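Long-range contacts in N-terminal cyanobactin protease (Planktothrix agardhii NIES-596, PDB 4H6W), which probably acts as a subtilisin-like serine endopeptidase that cuts cyanobactin precursor peptides on the N-terminal side during prenylagaramide maturation: residues K12-T17 / A234-S239; A26-I31 / R109-A114; P186-N191 / Q272-M277. All coordinates share one frame; numbering follows the deposited sequence.

Interaction 1: residues K12-T17 / A234-S239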
ATOM      1  N   LYS A  12       9.847   0.939 -16.852  1.00 43.62           N
ATOM      2  CA  LYS A  12      11.292   0.744 -16.732  1.00 44.41           C
ATOM      3  C   LYS A  12      11.600  -0.183 -15.568  1.00 43.49           C
ATOM      4  O   LYS A  12      12.486  -1.036 -15.671  1.00 43.02           O
ATOM      5  CB  LYS A  12      12.040   2.073 -16.567  1.00 48.16           C
ATOM      6  CG  LYS A  12      13.550   1.956 -16.772  1.00 56.17           C
ATOM      7  CD  LYS A  12      14.300   3.006 -15.950  1.00 68.42           C
ATOM      8  CE  LYS A  12      15.757   2.630 -15.658  1.00 69.77           C
ATOM      9  NZ  LYS A  12      16.426   3.481 -14.615  1.00 58.85           N
ATOM     10  N   LEU A  13      10.860  -0.019 -14.470  1.00 40.59           N
ATOM     11  CA  LEU A  13      11.038  -0.870 -13.299  1.00 37.27           C
ATOM     12  C   LEU A  13      10.657  -2.309 -13.608  1.00 36.04           C
ATOM     13  O   LEU A  13      11.429  -3.235 -13.323  1.00 35.87           O
ATOM     14  CB  LEU A  13      10.277  -0.325 -12.081  1.00 36.18           C
ATOM     15  CG  LEU A  13      10.492  -1.026 -10.725  1.00 36.97           C
ATOM     16  CD1 LEU A  13      11.970  -1.230 -10.345  1.00 33.15           C
ATOM     17  CD2 LEU A  13       9.735  -0.284  -9.628  1.00 34.07           C
ATOM     18  N   TRP A  14       9.484  -2.495 -14.205  1.00 35.53           N
ATOM     19  CA  TRP A  14       9.063  -3.823 -14.687  1.00 39.38           C
ATOM     20  C   TRP A  14      10.066  -4.515 -15.611  1.00 42.33           C
ATOM     21  O   TRP A  14      10.197  -5.739 -15.584  1.00 47.42           O
ATOM     22  CB  TRP A  14       7.708  -3.763 -15.396  1.00 37.83           C
ATOM     23  CG  TRP A  14       6.533  -3.701 -14.472  1.00 35.78           C
ATOM     24  CD1 TRP A  14       6.487  -4.106 -13.163  1.00 34.44           C
ATOM     25  CD2 TRP A  14       5.220  -3.245 -14.800  1.00 34.25           C
ATOM     26  NE1 TRP A  14       5.224  -3.918 -12.658  1.00 34.68           N
ATOM     27  CE2 TRP A  14       4.426  -3.390 -13.638  1.00 33.09           C
ATOM     28  CE3 TRP A  14       4.634  -2.727 -15.963  1.00 33.72           C
ATOM     29  CZ2 TRP A  14       3.077  -3.037 -13.604  1.00 31.68           C
ATOM     30  CZ3 TRP A  14       3.291  -2.372 -15.930  1.00 33.26           C
ATOM     31  CH2 TRP A  14       2.527  -2.525 -14.752  1.00 33.22           C
ATOM     32  N   SER A  15      10.769  -3.744 -16.430  1.00 43.91           N
ATOM     33  CA  SER A  15      11.747  -4.322 -17.345  1.00 45.65           C
ATOM     34  C   SER A  15      12.896  -4.959 -16.568  1.00 44.85           C
ATOM     35  O   SER A  15      13.576  -5.854 -17.074  1.00 44.19           O
ATOM     36  CB  SER A  15      12.256  -3.278 -18.350  1.00 47.08           C
ATOM     37  OG  SER A  15      13.231  -2.429 -17.769  1.00 52.20           O
ATOM     38  N   GLU A  16      13.093  -4.505 -15.332  1.00 45.49           N
ATOM     39  CA  GLU A  16      14.092  -5.095 -14.430  1.00 44.31           C
ATOM     40  C   GLU A  16      13.518  -6.236 -13.569  1.00 41.24           C
ATOM     41  O   GLU A  16      14.195  -7.230 -13.325  1.00 38.62           O
ATOM     42  CB  GLU A  16      14.725  -4.019 -13.542  1.00 47.64           C
ATOM     43  CG  GLU A  16      15.606  -3.002 -14.270  1.00 53.69           C
ATOM     44  CD  GLU A  16      16.997  -3.527 -14.650  1.00 58.65           C
ATOM     45  OE1 GLU A  16      17.569  -4.377 -13.926  1.00 59.46           O
ATOM     46  OE2 GLU A  16      17.536  -3.066 -15.683  1.00 61.62           O
ATOM     47  N   THR A  17      12.278  -6.091 -13.107  1.00 41.44           N
ATOM     48  CA  THR A  17      11.652  -7.093 -12.240  1.00 40.81           C
ATOM     49  C   THR A  17      10.146  -6.875 -12.134  1.00 40.92           C
ATOM     50  O   THR A  17       9.693  -5.735 -12.117  1.00 40.11           O
ATOM     51  CB  THR A  17      12.308  -7.149 -10.819  1.00 40.97           C
ATOM     52  OG1 THR A  17      11.596  -8.074  -9.988  1.00 44.69           O
ATOM     53  CG2 THR A  17      12.336  -5.789 -10.134  1.00 38.82           C
ATOM     54  N   ALA A 234       6.942  -0.781  -3.513  1.00 25.94           N
ATOM     55  CA  ALA A 234       7.902  -1.166  -2.471  1.00 26.48           C
ATOM     56  C   ALA A 234       8.354  -2.614  -2.646  1.00 26.49           C
ATOM     57  O   ALA A 234       9.526  -2.926  -2.441  1.00 27.56           O
ATOM     58  CB  ALA A 234       7.341  -0.934  -1.074  1.00 27.05           C
ATOM     59  N   ALA A 235       7.437  -3.502  -3.026  1.00 26.72           N
ATOM     60  CA  ALA A 235       7.833  -4.887  -3.295  1.00 28.73           C
ATOM     61  C   ALA A 235       8.758  -4.973  -4.522  1.00 30.36           C
ATOM     62  O   ALA A 235       9.768  -5.683  -4.495  1.00 32.26           O
ATOM     63  CB  ALA A 235       6.627  -5.780  -3.455  1.00 27.61           C
ATOM     64  N   LEU A 236       8.447  -4.218  -5.574  1.00 29.05           N
ATOM     65  CA  LEU A 236       9.326  -4.188  -6.742  1.00 28.78           C
ATOM     66  C   LEU A 236      10.716  -3.750  -6.343  1.00 30.60           C
ATOM     67  O   LEU A 236      11.710  -4.314  -6.794  1.00 32.08           O
ATOM     68  CB  LEU A 236       8.761  -3.284  -7.836  1.00 27.29           C
ATOM     69  CG  LEU A 236       7.499  -3.816  -8.527  1.00 27.03           C
ATOM     70  CD1 LEU A 236       7.118  -2.930  -9.698  1.00 25.65           C
ATOM     71  CD2 LEU A 236       7.714  -5.268  -8.972  1.00 26.03           C
ATOM     72  N   LEU A 237      10.783  -2.764  -5.457  1.00 31.54           N
ATOM     73  CA  LEU A 237      12.055  -2.207  -5.061  1.00 31.52           C
ATOM     74  C   LEU A 237      12.860  -3.189  -4.220  1.00 32.47           C
ATOM     75  O   LEU A 237      14.091  -3.251  -4.330  1.00 32.60           O
ATOM     76  CB  LEU A 237      11.832  -0.895  -4.316  1.00 33.53           C
ATOM     77  CG  LEU A 237      11.384   0.289  -5.186  1.00 33.01           C
ATOM     78  CD1 LEU A 237      11.087   1.484  -4.297  1.00 32.74           C
ATOM     79  CD2 LEU A 237      12.436   0.635  -6.234  1.00 31.31           C
ATOM     80  N   LEU A 238      12.171  -3.963  -3.383  1.00 32.69           N
ATOM     81  CA  LEU A 238      12.839  -5.007  -2.609  1.00 31.87           C
ATOM     82  C   LEU A 238      13.357  -6.115  -3.531  1.00 33.38           C
ATOM     83  O   LEU A 238      14.442  -6.650  -3.300  1.00 33.91           O
ATOM     84  CB  LEU A 238      11.929  -5.581  -1.516  1.00 30.87           C
ATOM     85  CG  LEU A 238      11.622  -4.702  -0.289  1.00 31.63           C
ATOM     86  CD1 LEU A 238      10.426  -5.217   0.509  1.00 27.89           C
ATOM     87  CD2 LEU A 238      12.847  -4.530   0.609  1.00 29.35           C
ATOM     88  N   SER A 239      12.591  -6.450  -4.568  1.00 34.43           N
ATOM     89  CA  SER A 239      12.990  -7.485  -5.538  1.00 35.97           C
ATOM     90  C   SER A 239      14.223  -7.029  -6.309  1.00 36.42           C
ATOM     91  O   SER A 239      15.109  -7.840  -6.614  1.00 34.95           O
ATOM     92  CB  SER A 239      11.861  -7.778  -6.524  1.00 36.76           C
ATOM     93  OG  SER A 239      10.660  -8.116  -5.841  1.00 42.16           O
TER
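The N-terminal helix 10-16 of this subtilisin-like domain packs against the long helix 223-243, with L13, W14 and T17 closing round L236. The short segments run at 44° to each other, their axes 10.3 Å apart at closest approach. L236 is the centre of the contact, and L13 and T17 cover it about equally. L13 CG stands anti to the backbone N (chi1 -173°), which brings it near L236 CB, and beyond it CD2 lies 3.6 Å from that same L236 CB. This methyl also approaches L237 CD2, more loosely, at 4.4 Å. W14 comes in from another side: the five-membered part of its indole meets L236 obliquely, with W14 NE1 3.7 Å from L236 CD1. That nitrogen is bonded to I83 O, which fixes the ring's rotation while L236 CD1 lies against it. An alanine in place of L13 would probably leave L236 CB and CD1 without the methyl they pack on and open a gap beside L237. L13 O accepts from both E16 N and T17 N. T17 then lays its CG2 beside L236 O, and its OG1 sits 3.5 Å from S239 CB. This hydroxyl finds its polar partner in G19 N, so it meets S239 by van der Waals contact alone. S239 OG turns back on its own helix, donating to A235 O at 2.9 Å from 40° out of the carbonyl plane, and A235 O also accepts from S239 N. Beyond the pair, helix 282-289 covers L13 and L237 through I282, I286 and L289. Helix 250-259 adds V253 against A234, L237 and L238, and on the sheet side I121 of strand 121-124 packs on A234, A235 and L238.

Interaction 2: residues A26-I31 / R109-A114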
ATOM      1  N   ALA A  26       1.677  -8.852   2.510  1.00 29.48           N
ATOM      2  CA  ALA A  26       0.440  -9.273   3.174  1.00 29.25           C
ATOM      3  C   ALA A  26      -0.644  -8.244   2.916  1.00 28.43           C
ATOM      4  O   ALA A  26      -0.392  -7.049   3.012  1.00 28.57           O
ATOM      5  CB  ALA A  26       0.665  -9.434   4.666  1.00 28.65           C
ATOM      6  N   VAL A  27      -1.846  -8.704   2.579  1.00 28.96           N
ATOM      7  CA  VAL A  27      -2.974  -7.796   2.390  1.00 28.91           C
ATOM      8  C   VAL A  27      -3.960  -7.993   3.531  1.00 30.16           C
ATOM      9  O   VAL A  27      -4.575  -9.054   3.653  1.00 31.20           O
ATOM     10  CB  VAL A  27      -3.662  -7.981   1.023  1.00 29.17           C
ATOM     11  CG1 VAL A  27      -4.856  -7.050   0.913  1.00 29.30           C
ATOM     12  CG2 VAL A  27      -2.678  -7.742  -0.128  1.00 28.24           C
ATOM     13  N   LEU A  28      -4.066  -6.980   4.392  1.00 30.57           N
ATOM     14  CA  LEU A  28      -4.985  -7.017   5.522  1.00 31.15           C
ATOM     15  C   LEU A  28      -6.233  -6.232   5.168  1.00 33.18           C
ATOM     16  O   LEU A  28      -6.235  -4.994   5.156  1.00 33.81           O
ATOM     17  CB  LEU A  28      -4.333  -6.474   6.798  1.00 30.11           C
ATOM     18  CG  LEU A  28      -3.414  -7.418   7.575  1.00 28.99           C
ATOM     19  CD1 LEU A  28      -2.255  -7.942   6.735  1.00 28.46           C
ATOM     20  CD2 LEU A  28      -2.897  -6.713   8.811  1.00 27.81           C
ATOM     21  N   ASP A  29      -7.293  -6.975   4.872  1.00 35.06           N
ATOM     22  CA  ASP A  29      -8.493  -6.420   4.273  1.00 34.93           C
ATOM     23  C   ASP A  29      -9.633  -7.427   4.427  1.00 34.53           C
ATOM     24  O   ASP A  29      -9.613  -8.252   5.348  1.00 33.44           O
ATOM     25  CB  ASP A  29      -8.223  -6.140   2.799  1.00 37.63           C
ATOM     26  CG  ASP A  29      -9.050  -5.003   2.264  1.00 40.90           C
ATOM     27  OD1 ASP A  29      -8.463  -3.910   2.086  1.00 42.07           O
ATOM     28  OD2 ASP A  29     -10.275  -5.199   2.038  1.00 39.03           O
ATOM     29  N   GLY A  30     -10.626  -7.360   3.541  1.00 32.28           N
ATOM     30  CA  GLY A  30     -11.687  -8.367   3.512  1.00 31.64           C
ATOM     31  C   GLY A  30     -11.234  -9.618   2.780  1.00 33.72           C
ATOM     32  O   GLY A  30     -10.107  -9.679   2.253  1.00 33.02           O
ATOM     33  N   ILE A  31     -12.112 -10.619   2.747  1.00 33.92           N
ATOM     34  CA  ILE A  31     -11.855 -11.857   2.011  1.00 35.12           C
ATOM     35  C   ILE A  31     -11.742 -11.636   0.489  1.00 34.00           C
ATOM     36  O   ILE A  31     -12.613 -11.029  -0.133  1.00 33.26           O
ATOM     37  CB  ILE A  31     -12.896 -12.951   2.356  1.00 37.60           C
ATOM     38  CG1 ILE A  31     -12.913 -13.184   3.875  1.00 36.72           C
ATOM     39  CG2 ILE A  31     -12.576 -14.253   1.619  1.00 37.92           C
ATOM     40  CD1 ILE A  31     -13.968 -14.161   4.349  1.00 38.23           C
ATOM     41  N   ARG A 109      -3.675  -8.060  15.736  1.00 35.23           N
ATOM     42  CA  ARG A 109      -3.506  -9.510  15.653  1.00 37.60           C
ATOM     43  C   ARG A 109      -3.114  -9.914  14.240  1.00 37.05           C
ATOM     44  O   ARG A 109      -2.241 -10.761  14.050  1.00 38.56           O
ATOM     45  CB  ARG A 109      -4.780 -10.255  16.060  1.00 44.09           C
ATOM     46  CG  ARG A 109      -5.073 -10.286  17.552  1.00 51.17           C
ATOM     47  CD  ARG A 109      -5.782 -11.581  17.905  1.00 60.32           C
ATOM     48  NE  ARG A 109      -6.484 -11.505  19.182  1.00 68.59           N
ATOM     49  CZ  ARG A 109      -7.746 -11.100  19.329  1.00 74.09           C
ATOM     50  NH1 ARG A 109      -8.465 -10.720  18.275  1.00 73.64           N
ATOM     51  NH2 ARG A 109      -8.292 -11.075  20.541  1.00 78.74           N
ATOM     52  N   ALA A 110      -3.752  -9.297  13.246  1.00 33.57           N
ATOM     53  CA  ALA A 110      -3.460  -9.604  11.863  1.00 31.17           C
ATOM     54  C   ALA A 110      -2.017  -9.204  11.535  1.00 31.78           C
ATOM     55  O   ALA A 110      -1.273  -9.987  10.928  1.00 30.68           O
ATOM     56  CB  ALA A 110      -4.459  -8.930  10.942  1.00 28.05           C
ATOM     57  N   ILE A 111      -1.608  -8.011  11.965  1.00 31.03           N
ATOM     58  CA  ILE A 111      -0.227  -7.572  11.735  1.00 33.35           C
ATOM     59  C   ILE A 111       0.736  -8.586  12.352  1.00 34.04           C
ATOM     60  O   ILE A 111       1.655  -9.058  11.684  1.00 32.56           O
ATOM     61  CB  ILE A 111       0.051  -6.150  12.275  1.00 32.95           C
ATOM     62  CG1 ILE A 111      -0.818  -5.132  11.559  1.00 33.45           C
ATOM     63  CG2 ILE A 111       1.512  -5.770  12.080  1.00 34.26           C
ATOM     64  CD1 ILE A 111      -0.937  -3.821  12.290  1.00 33.76           C
ATOM     65  N   GLU A 112       0.488  -8.946  13.612  1.00 37.49           N
ATOM     66  CA  GLU A 112       1.314  -9.929  14.307  1.00 39.48           C
ATOM     67  C   GLU A 112       1.428 -11.222  13.498  1.00 36.98           C
ATOM     68  O   GLU A 112       2.510 -11.799  13.370  1.00 36.22           O
ATOM     69  CB  GLU A 112       0.785 -10.208  15.713  1.00 42.54           C
ATOM     70  CG  GLU A 112       1.659 -11.175  16.518  1.00 48.87           C
ATOM     71  CD  GLU A 112       1.095 -11.484  17.901  1.00 51.75           C
ATOM     72  OE1 GLU A 112      -0.010 -12.071  17.982  1.00 52.22           O
ATOM     73  OE2 GLU A 112       1.760 -11.145  18.908  1.00 52.05           O
ATOM     74  N   GLN A 113       0.311 -11.657  12.939  1.00 36.51           N
ATOM     75  CA  GLN A 113       0.293 -12.888  12.167  1.00 38.48           C
ATOM     76  C   GLN A 113       1.052 -12.728  10.845  1.00 38.46           C
ATOM     77  O   GLN A 113       1.824 -13.623  10.453  1.00 38.06           O
ATOM     78  CB  GLN A 113      -1.134 -13.362  11.930  1.00 38.71           C
ATOM     79  CG  GLN A 113      -1.199 -14.816  11.515  1.00 42.81           C
ATOM     80  CD  GLN A 113      -2.617 -15.311  11.317  1.00 45.42           C
ATOM     81  OE1 GLN A 113      -3.556 -14.511  11.205  1.00 45.35           O
ATOM     82  NE2 GLN A 113      -2.785 -16.644  11.272  1.00 44.03           N
ATOM     83  N   ALA A 114       0.852 -11.583  10.185  1.00 36.51           N
ATOM     84  CA  ALA A 114       1.571 -11.263   8.950  1.00 34.57           C
ATOM     85  C   ALA A 114       3.075 -11.309   9.183  1.00 34.17           C
ATOM     86  O   ALA A 114       3.816 -11.879   8.381  1.00 34.53           O
ATOM     87  CB  ALA A 114       1.153  -9.903   8.416  1.00 33.23           C
TER
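D29 OD2, one residue beyond the L28 that packs on A110, is held by two nitrogens, the backbone N of G30 and ND1 of H64. The bond from G30 N to D29 OD2 is 2.7 Å long and nearly straight, at 163°, and reaches the oxygen on its anti side. D29 and H64 are predicted, with S224, to form the charge relay system, so the backbone N-H of G30 is likely to orient the aspartate from the second shell. The side chains that meet across to helix 104-116 are all apolar. L28 CG stands anti to its carbonyl carbon (chi1 -80°), which aims it at A110 CB, and beyond it CD2 lies 3.4 Å from that same A110 CB. The methyl also rests against I111 N and is 3.8 Å from I111 CG1, where the helix turns from A110 to I111. The other branch is looser, L28 CD1 standing 4.3 Å from A114 CB. Two residues back along the strand, A26 CB meets A114 CB at 3.8 Å. A110 and A114, one turn apart, thus present a small-residue face to the strand, the segment axes 9.6 Å apart. Strand and helix run almost antiparallel, as in a beta-alpha-beta crossover: helix 104-116 links strands 88-91 and 121-124 and passes over 24-28, which lies between them. V27 packs on helix 63-73, while helix 137-148 flanks I111.

Interaction 3: residues P186-N191 / Q272-M277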
ATOM      1  N   PRO A 186      -3.637  16.643  -5.741  1.00 43.81           N
ATOM      2  CA  PRO A 186      -4.330  15.944  -4.659  1.00 42.59           C
ATOM      3  C   PRO A 186      -5.839  16.052  -4.809  1.00 43.58           C
ATOM      4  O   PRO A 186      -6.355  17.068  -5.281  1.00 41.80           O
ATOM      5  CB  PRO A 186      -3.858  16.674  -3.397  1.00 42.91           C
ATOM      6  CG  PRO A 186      -3.445  18.033  -3.865  1.00 41.73           C
ATOM      7  CD  PRO A 186      -2.929  17.848  -5.262  1.00 42.26           C
ATOM      8  N   VAL A 187      -6.533  14.992  -4.424  1.00 46.73           N
ATOM      9  CA  VAL A 187      -7.977  14.947  -4.533  1.00 48.09           C
ATOM     10  C   VAL A 187      -8.589  15.500  -3.248  1.00 51.17           C
ATOM     11  O   VAL A 187      -7.920  15.550  -2.215  1.00 52.92           O
ATOM     12  CB  VAL A 187      -8.450  13.521  -4.831  1.00 47.52           C
ATOM     13  CG1 VAL A 187      -7.943  13.087  -6.196  1.00 46.37           C
ATOM     14  CG2 VAL A 187      -7.941  12.576  -3.762  1.00 48.91           C
ATOM     15  N   ASP A 188      -9.846  15.932  -3.314  1.00 53.76           N
ATOM     16  CA  ASP A 188     -10.512  16.521  -2.153  1.00 53.01           C
ATOM     17  C   ASP A 188     -10.606  15.572  -0.963  1.00 49.72           C
ATOM     18  O   ASP A 188     -10.373  15.984   0.172  1.00 48.00           O
ATOM     19  CB  ASP A 188     -11.922  16.992  -2.522  1.00 63.77           C
ATOM     20  CG  ASP A 188     -11.943  18.385  -3.126  1.00 72.32           C
ATOM     21  OD1 ASP A 188     -10.865  19.019  -3.249  1.00 76.44           O
ATOM     22  OD2 ASP A 188     -13.055  18.846  -3.469  1.00 74.78           O
ATOM     23  N   PHE A 189     -10.950  14.310  -1.226  1.00 44.34           N
ATOM     24  CA  PHE A 189     -11.276  13.368  -0.163  1.00 41.56           C
ATOM     25  C   PHE A 189     -10.088  12.918   0.692  1.00 39.58           C
ATOM     26  O   PHE A 189     -10.276  12.508   1.828  1.00 39.27           O
ATOM     27  CB  PHE A 189     -12.044  12.154  -0.708  1.00 42.74           C
ATOM     28  CG  PHE A 189     -11.318  11.392  -1.787  1.00 42.70           C
ATOM     29  CD1 PHE A 189     -10.328  10.464  -1.463  1.00 41.83           C
ATOM     30  CD2 PHE A 189     -11.656  11.568  -3.129  1.00 41.49           C
ATOM     31  CE1 PHE A 189      -9.665   9.754  -2.457  1.00 41.72           C
ATOM     32  CE2 PHE A 189     -11.000  10.857  -4.128  1.00 42.91           C
ATOM     33  CZ  PHE A 189      -9.999   9.949  -3.792  1.00 42.50           C
ATOM     34  N   SER A 190      -8.877  13.022   0.153  1.00 38.31           N
ATOM     35  CA  SER A 190      -7.668  12.467   0.774  1.00 36.47           C
ATOM     36  C   SER A 190      -7.287  13.199   2.065  1.00 35.77           C
ATOM     37  O   SER A 190      -7.074  14.408   2.044  1.00 36.61           O
ATOM     38  CB  SER A 190      -6.518  12.528  -0.238  1.00 35.05           C
ATOM     39  OG  SER A 190      -5.534  11.545   0.028  1.00 36.18           O
ATOM     40  N   ASN A 191      -7.213  12.486   3.188  1.00 35.05           N
ATOM     41  CA  ASN A 191      -6.871  13.141   4.459  1.00 36.18           C
ATOM     42  C   ASN A 191      -5.456  13.700   4.447  1.00 38.38           C
ATOM     43  O   ASN A 191      -4.558  13.167   3.778  1.00 38.03           O
ATOM     44  CB  ASN A 191      -7.067  12.221   5.667  1.00 34.56           C
ATOM     45  CG  ASN A 191      -8.524  11.905   5.921  1.00 36.55           C
ATOM     46  OD1 ASN A 191      -9.402  12.693   5.584  1.00 38.06           O
ATOM     47  ND2 ASN A 191      -8.792  10.744   6.523  1.00 35.87           N
ATOM     48  N   GLN A 272      -0.467  23.581  -0.219  1.00 81.51           N
ATOM     49  CA  GLN A 272       0.677  22.714  -0.507  1.00 81.44           C
ATOM     50  C   GLN A 272       0.858  21.582   0.521  1.00 74.50           C
ATOM     51  O   GLN A 272       1.637  20.658   0.294  1.00 76.66           O
ATOM     52  CB  GLN A 272       1.959  23.546  -0.675  1.00 90.82           C
ATOM     53  CG  GLN A 272       2.193  24.606   0.405  1.00105.16           C
ATOM     54  CD  GLN A 272       2.729  25.931  -0.142  1.00111.92           C
ATOM     55  OE1 GLN A 272       3.866  26.323   0.141  1.00112.01           O
ATOM     56  NE2 GLN A 272       1.904  26.630  -0.918  1.00110.90           N
ATOM     57  N   SER A 273       0.130  21.649   1.635  1.00 66.38           N
ATOM     58  CA  SER A 273       0.208  20.614   2.664  1.00 59.22           C
ATOM     59  C   SER A 273      -0.731  19.441   2.390  1.00 58.29           C
ATOM     60  O   SER A 273      -0.636  18.402   3.047  1.00 59.32           O
ATOM     61  CB  SER A 273      -0.029  21.196   4.068  1.00 57.18           C
ATOM     62  OG  SER A 273      -1.384  21.545   4.269  1.00 56.76           O
ATOM     63  N   ARG A 274      -1.642  19.603   1.432  1.00 55.05           N
ATOM     64  CA  ARG A 274      -2.491  18.493   1.002  1.00 53.64           C
ATOM     65  C   ARG A 274      -1.695  17.447   0.208  1.00 54.43           C
ATOM     66  O   ARG A 274      -2.178  16.324  -0.006  1.00 55.65           O
ATOM     67  CB  ARG A 274      -3.669  18.983   0.164  1.00 53.24           C
ATOM     68  CG  ARG A 274      -4.778  19.651   0.947  1.00 51.33           C
ATOM     69  CD  ARG A 274      -6.075  19.434   0.202  1.00 53.01           C
ATOM     70  NE  ARG A 274      -7.207  20.135   0.794  1.00 58.31           N
ATOM     71  CZ  ARG A 274      -8.472  19.751   0.645  1.00 60.15           C
ATOM     72  NH1 ARG A 274      -8.759  18.662  -0.052  1.00 62.25           N
ATOM     73  NH2 ARG A 274      -9.453  20.443   1.206  1.00 61.99           N
ATOM     74  N   CYS A 275      -0.483  17.823  -0.208  1.00 51.42           N
ATOM     75  CA  CYS A 275       0.427  16.931  -0.928  1.00 51.48           C
ATOM     76  C   CYS A 275       1.326  16.079  -0.038  1.00 44.96           C
ATOM     77  O   CYS A 275       2.075  15.232  -0.541  1.00 39.17           O
ATOM     78  CB  CYS A 275       1.268  17.704  -1.949  1.00 61.13           C
ATOM     79  SG  CYS A 275       0.305  18.126  -3.424  1.00 83.70           S
ATOM     80  N   LEU A 276       1.265  16.297   1.276  1.00 40.46           N
ATOM     81  CA  LEU A 276       2.085  15.518   2.208  1.00 39.62           C
ATOM     82  C   LEU A 276       3.567  15.742   1.896  1.00 39.98           C
ATOM     83  O   LEU A 276       3.968  16.854   1.565  1.00 39.83           O
ATOM     84  CB  LEU A 276       1.710  14.028   2.123  1.00 37.12           C
ATOM     85  CG  LEU A 276       0.421  13.529   2.807  1.00 37.28           C
ATOM     86  CD1 LEU A 276      -0.486  14.620   3.374  1.00 35.33           C
ATOM     87  CD2 LEU A 276      -0.362  12.635   1.876  1.00 35.12           C
ATOM     88  N   MET A 277       4.377  14.693   1.968  1.00 42.50           N
ATOM     89  CA  MET A 277       5.779  14.807   1.588  1.00 45.56           C
ATOM     90  C   MET A 277       5.925  14.926   0.066  1.00 44.30           C
ATOM     91  O   MET A 277       6.981  15.314  -0.427  1.00 45.26           O
ATOM     92  CB  MET A 277       6.589  13.632   2.139  1.00 53.29           C
ATOM     93  CG  MET A 277       8.097  13.817   2.142  1.00 60.05           C
ATOM     94  SD  MET A 277       8.642  15.215   3.142  1.00 72.55           S
ATOM     95  CE  MET A 277       8.225  14.662   4.798  1.00 65.66           C
TER
HETATM   96  O   HOH W   1      -6.683  16.255  -0.001  1.00 37.02           O
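The guanidinium of R274 has V187 O and D188 CA at its edge, close to its plane, while D188 O meets it obliquely. The carboxylate of D188 stands well out of that plane, turned 58° against it. D188 OD1 and R274 NH1 are 3.8 Å apart, a long salt bridge held by charge, with no N-H pointing at the oxygen. The direct bond is weak too: R274 NH1 donates to D188 O at 3.1 Å, bent to 121°. A water strengthens the arginine's hold on the loop. It donates to V187 O at 2.6 Å and to S190 O at 2.8 Å, and accepts from R274 NH1 at 3.2 Å. Extended from CG to NE, the R274 chain crosses P186 at about a right angle. Beside it, P186 CD lies 3.7 Å from C275 SG, the sulfur that is tied to C264 in a disulfide. L202 of strand 200-204 packs on P186, C275 and L276. The chemistry implies two unlike halves: an apolar one, where proline meets a cross-linked cysteine, and a looser polar one, where a single NH1 is shared among a carbonyl, a water and a distant carboxylate. There the positive guanidinium would probably polarise the carbonyl and the water and draw the carboxylate by charge.

In the fold
The three contacts spread over one subtilase-like domain without touching. The centres of interactions 1 and 2 are 23 Å apart, and each lies 27 Å from that of interaction 3. Helix 10-16 is followed in the chain by strand 24-28. Interaction 2 closes before interaction 3 opens, whereas interactions 1 and 3 cross along the chain, helix 223-243 falling between 186-191 and 272-277. In the seven-stranded parallel sheet, strand 121-124 touches both 1 and 2, and interaction 3 borders strand 200-204 at one edge. Together they join the N-terminal helix to helix 223-243, a crossover helix to the sheet that carries the predicted catalytic D29, and two loops beside its edge strand.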